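Local coordinates for protein bifunctional endomannanase/endoglucanase (Caldanaerobius polysaccharolyticus, PDB 3W0K) that probably cleaves internal beta-linkages in mannans and in cellulose-type glucans, as a glycoside hydrolase of family 5, at residues A[77-91]-A[127-139]. Sequence-based numbering, arbitrary orientation.
With TRS (2-amino-2-hydroxymethyl-propane-1,3-diol), chain C.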
loop_
_atom_site.group_PDB
_atom_site.type_symbol
_atom_site.label_atom_id
_atom_site.label_comp_id
_atom_site.label_asym_id
_atom_site.label_seq_id
_atom_site.Cartn_x
_atom_site.Cartn_y
_atom_site.Cartn_z
ATOM N N ILE A 77 9.261 -1.511 -14.695
ATOM C CA ILE A 77 8.436 -1.616 -13.501
ATOM C C ILE A 77 8.034 -0.211 -13.078
ATOM O O ILE A 77 8.881 0.677 -12.989
ATOM C CB ILE A 77 9.219 -2.289 -12.345
ATOM C CG1 ILE A 77 9.484 -3.760 -12.679
ATOM C CG2 ILE A 77 8.451 -2.169 -11.034
ATOM C CD1 ILE A 77 10.401 -4.458 -11.699
ATOM N N HIS A 78 6.733 -0.004 -12.891
ATOM C CA HIS A 78 6.198 1.282 -12.447
ATOM C C HIS A 78 6.459 1.411 -10.950
ATOM O O HIS A 78 6.246 0.456 -10.195
ATOM C CB HIS A 78 4.685 1.336 -12.694
ATOM C CG HIS A 78 4.014 2.532 -12.088
ATOM N ND1 HIS A 78 3.752 3.680 -12.804
ATOM C CD2 HIS A 78 3.570 2.764 -10.828
ATOM C CE1 HIS A 78 3.178 4.568 -12.011
ATOM N NE2 HIS A 78 3.057 4.038 -10.807
ATOM N N MET A 79 6.920 2.585 -10.524
ATOM C CA MET A 79 7.184 2.817 -9.110
ATOM C C MET A 79 6.161 3.772 -8.512
ATOM O O MET A 79 5.930 4.865 -9.035
ATOM C CB MET A 79 8.587 3.386 -8.892
ATOM C CG MET A 79 8.949 3.524 -7.413
ATOM S SD MET A 79 10.610 4.159 -7.125
ATOM C CE MET A 79 10.245 5.777 -6.460
ATOM N N CYS A 80 5.532 3.337 -7.428
ATOM C CA CYS A 80 4.554 4.159 -6.734
ATOM C C CYS A 80 5.159 4.579 -5.400
ATOM O O CYS A 80 5.337 3.753 -4.500
ATOM C CB CYS A 80 3.259 3.379 -6.508
ATOM S SG CYS A 80 2.010 4.320 -5.610
ATOM N N LEU A 81 5.513 5.858 -5.297
ATOM C CA LEU A 81 6.111 6.411 -4.082
ATOM C C LEU A 81 5.013 6.797 -3.101
ATOM O O LEU A 81 4.111 7.562 -3.440
ATOM C CB LEU A 81 6.961 7.640 -4.424
ATOM C CG LEU A 81 7.617 8.379 -3.254
ATOM C CD1 LEU A 81 8.629 7.487 -2.553
ATOM C CD2 LEU A 81 8.290 9.649 -3.772
ATOM N N ASN A 82 5.113 6.289 -1.876
ATOM C CA ASN A 82 4.115 6.559 -0.846
ATOM C C ASN A 82 4.707 7.091 0.453
ATOM O O ASN A 82 5.763 6.636 0.887
ATOM C CB ASN A 82 3.346 5.261 -0.534
ATOM C CG ASN A 82 2.533 5.348 0.756
ATOM O OD1 ASN A 82 2.865 4.713 1.758
ATOM N ND2 ASN A 82 1.475 6.151 0.737
ATOM N N LEU A 83 4.046 8.077 1.057
ATOM C CA LEU A 83 4.495 8.558 2.358
ATOM C C LEU A 83 3.723 7.685 3.347
ATOM O O LEU A 83 2.500 7.809 3.472
ATOM C CB LEU A 83 4.160 10.038 2.585
ATOM C CG LEU A 83 5.024 11.085 1.879
ATOM C CD1 LEU A 83 4.666 12.471 2.411
ATOM C CD2 LEU A 83 6.500 10.805 2.123
ATOM N N HIS A 84 4.419 6.729 3.958
ATOM C CA HIS A 84 3.799 5.824 4.922
ATOM C C HIS A 84 3.667 6.543 6.256
ATOM O O HIS A 84 2.630 6.457 6.925
ATOM C CB HIS A 84 4.616 4.548 5.073
ATOM C CG HIS A 84 3.892 3.475 5.816
ATOM N ND1 HIS A 84 4.013 3.305 7.177
ATOM C CD2 HIS A 84 2.990 2.555 5.400
ATOM C CE1 HIS A 84 3.213 2.330 7.569
ATOM N NE2 HIS A 84 2.581 1.859 6.509
ATOM N N ARG A 85 4.770 7.145 6.688
ATOM C CA ARG A 85 4.767 7.980 7.878
ATOM C C ARG A 85 4.992 9.338 7.230
ATOM O O ARG A 85 6.005 9.559 6.556
ATOM C CB ARG A 85 5.896 7.662 8.865
ATOM C CG ARG A 85 5.911 8.652 10.047
ATOM C CD ARG A 85 6.875 8.258 11.157
ATOM N NE ARG A 85 6.437 7.058 11.865
ATOM C CZ ARG A 85 5.568 7.037 12.871
ATOM N NH1 ARG A 85 5.015 8.161 13.318
ATOM N NH2 ARG A 85 5.241 5.876 13.429
ATOM N N ALA A 86 3.969 10.177 7.316
ATOM C CA ALA A 86 3.990 11.517 6.747
ATOM C C ALA A 86 3.975 12.523 7.884
ATOM O O ALA A 86 3.730 12.155 9.032
ATOM C CB ALA A 86 2.750 11.713 5.868
ATOM N N PRO A 87 4.296 13.796 7.598
ATOM C CA PRO A 87 4.279 14.799 8.666
ATOM C C PRO A 87 2.925 14.789 9.375
ATOM O O PRO A 87 1.885 15.062 8.763
ATOM C CB PRO A 87 4.486 16.102 7.901
ATOM C CG PRO A 87 5.434 15.687 6.826
ATOM C CD PRO A 87 4.862 14.361 6.356
ATOM N N GLY A 88 2.941 14.411 10.648
ATOM C CA GLY A 88 1.718 14.372 11.428
ATOM C C GLY A 88 0.866 13.119 11.340
ATOM O O GLY A 88 -0.254 13.118 11.852
ATOM N N TYR A 89 1.354 12.063 10.690
ATOM C CA TYR A 89 0.564 10.834 10.608
ATOM C C TYR A 89 1.228 9.556 10.128
ATOM O O TYR A 89 1.977 9.546 9.159
ATOM C CB TYR A 89 -0.691 11.022 9.734
ATOM C CG TYR A 89 -1.580 9.786 9.703
ATOM C CD1 TYR A 89 -2.290 9.397 10.837
ATOM C CD2 TYR A 89 -1.671 8.981 8.564
ATOM C CE1 TYR A 89 -3.067 8.242 10.844
ATOM C CE2 TYR A 89 -2.447 7.816 8.562
ATOM C CZ TYR A 89 -3.142 7.457 9.707
ATOM O OH TYR A 89 -3.931 6.326 9.730
ATOM N N CYS A 90 0.881 8.470 10.811
ATOM C CA CYS A 90 1.283 7.115 10.444
ATOM C C CYS A 90 0.241 6.241 11.118
ATOM O O CYS A 90 -0.107 6.469 12.278
ATOM C CB CYS A 90 2.684 6.726 10.918
ATOM S SG CYS A 90 3.169 5.065 10.294
ATOM N N ILE A 91 -0.299 5.272 10.385
ATOM C CA ILE A 91 -1.311 4.396 10.964
ATOM C C ILE A 91 -0.715 3.580 12.113
ATOM O O ILE A 91 -1.422 3.196 13.045
ATOM C CB ILE A 91 -1.966 3.497 9.895
ATOM C CG1 ILE A 91 -3.188 2.788 10.494
ATOM C CG2 ILE A 91 -0.956 2.507 9.337
ATOM C CD1 ILE A 91 -4.169 2.278 9.463
ATOM N N SER A 127 4.153 9.179 -16.077
ATOM C CA SER A 127 3.341 8.476 -15.093
ATOM C C SER A 127 3.325 6.982 -15.385
ATOM O O SER A 127 2.867 6.184 -14.572
ATOM C CB SER A 127 1.925 9.040 -15.050
ATOM O OG SER A 127 1.945 10.316 -14.442
ATOM N N LYS A 128 3.820 6.607 -16.560
ATOM C CA LYS A 128 3.912 5.202 -16.922
ATOM C C LYS A 128 4.902 4.562 -15.943
ATOM O O LYS A 128 4.737 3.412 -15.538
ATOM C CB LYS A 128 4.432 5.069 -18.358
ATOM C CG LYS A 128 4.656 3.647 -18.828
ATOM C CD LYS A 128 5.000 3.627 -20.307
ATOM C CE LYS A 128 5.308 2.222 -20.788
ATOM N NZ LYS A 128 5.492 2.191 -22.266
ATOM N N PHE A 129 5.873 5.360 -15.499
ATOM C CA PHE A 129 6.914 4.890 -14.590
ATOM C C PHE A 129 6.849 5.383 -13.144
ATOM O O PHE A 129 7.489 4.796 -12.272
ATOM C CB PHE A 129 8.289 5.238 -15.169
ATOM C CG PHE A 129 8.623 4.488 -16.423
ATOM C CD1 PHE A 129 9.129 3.196 -16.354
ATOM C CD2 PHE A 129 8.425 5.066 -17.674
ATOM C CE1 PHE A 129 9.434 2.484 -17.512
ATOM C CE2 PHE A 129 8.726 4.361 -18.841
ATOM C CZ PHE A 129 9.231 3.068 -18.756
ATOM N N LEU A 130 6.087 6.441 -12.880
ATOM C CA LEU A 130 6.032 6.979 -11.523
ATOM C C LEU A 130 4.700 7.595 -11.115
ATOM O O LEU A 130 4.122 8.397 -11.848
ATOM C CB LEU A 130 7.144 8.025 -11.344
ATOM C CG LEU A 130 7.233 8.802 -10.027
ATOM C CD1 LEU A 130 7.622 7.882 -8.880
ATOM C CD2 LEU A 130 8.260 9.911 -10.185
ATOM N N SER A 131 4.225 7.210 -9.931
ATOM C CA SER A 131 2.991 7.756 -9.372
ATOM C C SER A 131 3.233 8.108 -7.904
ATOM O O SER A 131 4.162 7.586 -7.280
ATOM C CB SER A 131 1.820 6.772 -9.511
ATOM O OG SER A 131 2.054 5.559 -8.822
ATOM N N PHE A 132 2.415 9.017 -7.377
ATOM C CA PHE A 132 2.520 9.471 -5.990
ATOM C C PHE A 132 1.296 9.034 -5.187
ATOM O O PHE A 132 0.178 9.436 -5.505
ATOM C CB PHE A 132 2.582 11.007 -5.929
ATOM C CG PHE A 132 3.839 11.617 -6.504
ATOM C CD1 PHE A 132 4.952 10.843 -6.824
ATOM C CD2 PHE A 132 3.907 12.996 -6.699
ATOM C CE1 PHE A 132 6.113 11.434 -7.327
ATOM C CE2 PHE A 132 5.062 13.595 -7.201
ATOM C CZ PHE A 132 6.167 12.811 -7.516
ATOM N N ASP A 133 1.520 8.233 -4.145
ATOM C CA ASP A 133 0.457 7.744 -3.255
ATOM C C ASP A 133 0.585 8.650 -2.026
ATOM O O ASP A 133 1.437 8.438 -1.164
ATOM C CB ASP A 133 0.735 6.275 -2.915
ATOM C CG ASP A 133 -0.362 5.630 -2.089
ATOM O OD1 ASP A 133 -1.432 6.240 -1.869
ATOM O OD2 ASP A 133 -0.140 4.482 -1.659
ATOM N N LEU A 134 -0.291 9.650 -1.954
ATOM C CA LEU A 134 -0.234 10.691 -0.926
ATOM C C LEU A 134 0.049 10.351 0.529
ATOM O O LEU A 134 1.006 10.867 1.116
ATOM C CB LEU A 134 -1.443 11.623 -1.049
ATOM C CG LEU A 134 -1.678 12.179 -2.458
ATOM C CD1 LEU A 134 -2.714 13.293 -2.389
ATOM C CD2 LEU A 134 -0.382 12.725 -3.062
ATOM N N VAL A 135 -0.781 9.509 1.127
ATOM C CA VAL A 135 -0.569 9.144 2.518
ATOM C C VAL A 135 -1.162 7.769 2.775
ATOM O O VAL A 135 -2.307 7.489 2.418
ATOM C CB VAL A 135 -1.134 10.231 3.492
ATOM C CG1 VAL A 135 -2.607 10.514 3.211
ATOM C CG2 VAL A 135 -0.919 9.808 4.943
ATOM N N ASN A 136 -0.356 6.896 3.364
ATOM C CA ASN A 136 -0.807 5.544 3.628
ATOM C C ASN A 136 -1.942 5.427 4.630
ATOM O O ASN A 136 -1.913 6.034 5.695
ATOM C CB ASN A 136 0.354 4.670 4.110
ATOM C CG ASN A 136 -0.089 3.249 4.419
ATOM O OD1 ASN A 136 -0.290 2.447 3.514
ATOM N ND2 ASN A 136 -0.283 2.949 5.700
ATOM N N GLU A 137 -2.943 4.640 4.249
ATOM C CA GLU A 137 -4.088 4.309 5.089
ATOM C C GLU A 137 -4.580 5.318 6.136
ATOM O O GLU A 137 -4.309 5.161 7.331
ATOM C CB GLU A 137 -3.793 2.964 5.774
ATOM C CG GLU A 137 -3.500 1.826 4.784
ATOM C CD GLU A 137 -2.858 0.594 5.414
ATOM O OE1 GLU A 137 -2.237 0.698 6.494
ATOM O OE2 GLU A 137 -2.954 -0.495 4.803
ATOM N N PRO A 138 -5.298 6.372 5.701
ATOM C CA PRO A 138 -5.826 7.382 6.629
ATOM C C PRO A 138 -6.706 6.674 7.666
ATOM O O PRO A 138 -7.227 5.584 7.410
ATOM C CB PRO A 138 -6.649 8.290 5.713
ATOM C CG PRO A 138 -5.916 8.213 4.421
ATOM C CD PRO A 138 -5.592 6.739 4.305
ATOM N N PRO A 139 -6.891 7.288 8.846
ATOM C CA PRO A 139 -7.699 6.697 9.915
ATOM C C PRO A 139 -9.204 6.694 9.691
ATOM O O PRO A 139 -9.705 7.148 8.660
ATOM C CB PRO A 139 -7.321 7.547 11.124
ATOM C CG PRO A 139 -7.150 8.902 10.521
ATOM C CD PRO A 139 -6.378 8.613 9.244
HETATM C C TRS C . 0.633 -1.989 6.790
HETATM C C1 TRS C . 0.806 -1.326 8.180
HETATM C C2 TRS C . 1.615 -1.278 5.888
HETATM C C3 TRS C . 1.096 -3.448 6.645
HETATM N N TRS C . -0.766 -1.839 6.352
HETATM O O1 TRS C . 0.693 0.168 8.039
HETATM O O2 TRS C . 0.946 -0.038 5.347
HETATM O O3 TRS C . 0.204 -4.384 7.438
HETATM O O HOH W 1 9.870 3.217 -12.567
HETATM O O HOH W 2 0.128 5.389 7.448
#
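His-78 fits its imidazole edge among Ser-127 O, Lys-128 O and Ser-131 OG, with Phe-129 O over one face, offset toward the rim. His-78 ND1 gives its hydrogen to Lys-128 O at 2.9 Å; the donor stands well above the carbonyl plane. His-78 NE2 shares a nearly straight hydrogen bond with Ser-131 OG at 2.7 Å. CG anti to the backbone N (chi1 171°) swings the ring to the neighbouring strand. Strands 78-83 and 130-133 run parallel, joined by alternating backbone hydrogen bonds such as Asp-133 N to Leu-81 O, 2.8 Å. They are the third and fourth strands of the (beta/alpha)8 TIM barrel of family 5. Asn-82 runs alongside Asp-133, and Asn-82 ND2 bonds to Asp-133 O at 3.0 Å. The Asp-133 carboxylate pairs with Arg-40. Beyond the strands, the His-84 ring and the Asn-136 amide run alongside each other, their planes 28° apart. Asn-136 ND2 donates to Glu-137 OE1 at 3.1 Å, while Asn-136 OD1 accepts from Arg-40. A Tris molecule, probably from the crystallisation liquor, hydrogen-bonds to His-84 NE2, Glu-137 OE1 and Glu-258; Arg-196 pairs with Glu-137 OE2. This C-terminal end of the barrel strands is probably the active-site end, as in other family 5 enzymes. Tyr-89 turns a ring edge to Asn-136 O, and Tyr-89 OH donates to Glu-137 O at 2.7 Å, in the carbonyl plane. A phenylalanine here would probably leave Glu-137 O without its hydroxyl donor. Pro-139 CD packs 3.5 Å from Tyr-89 CZ.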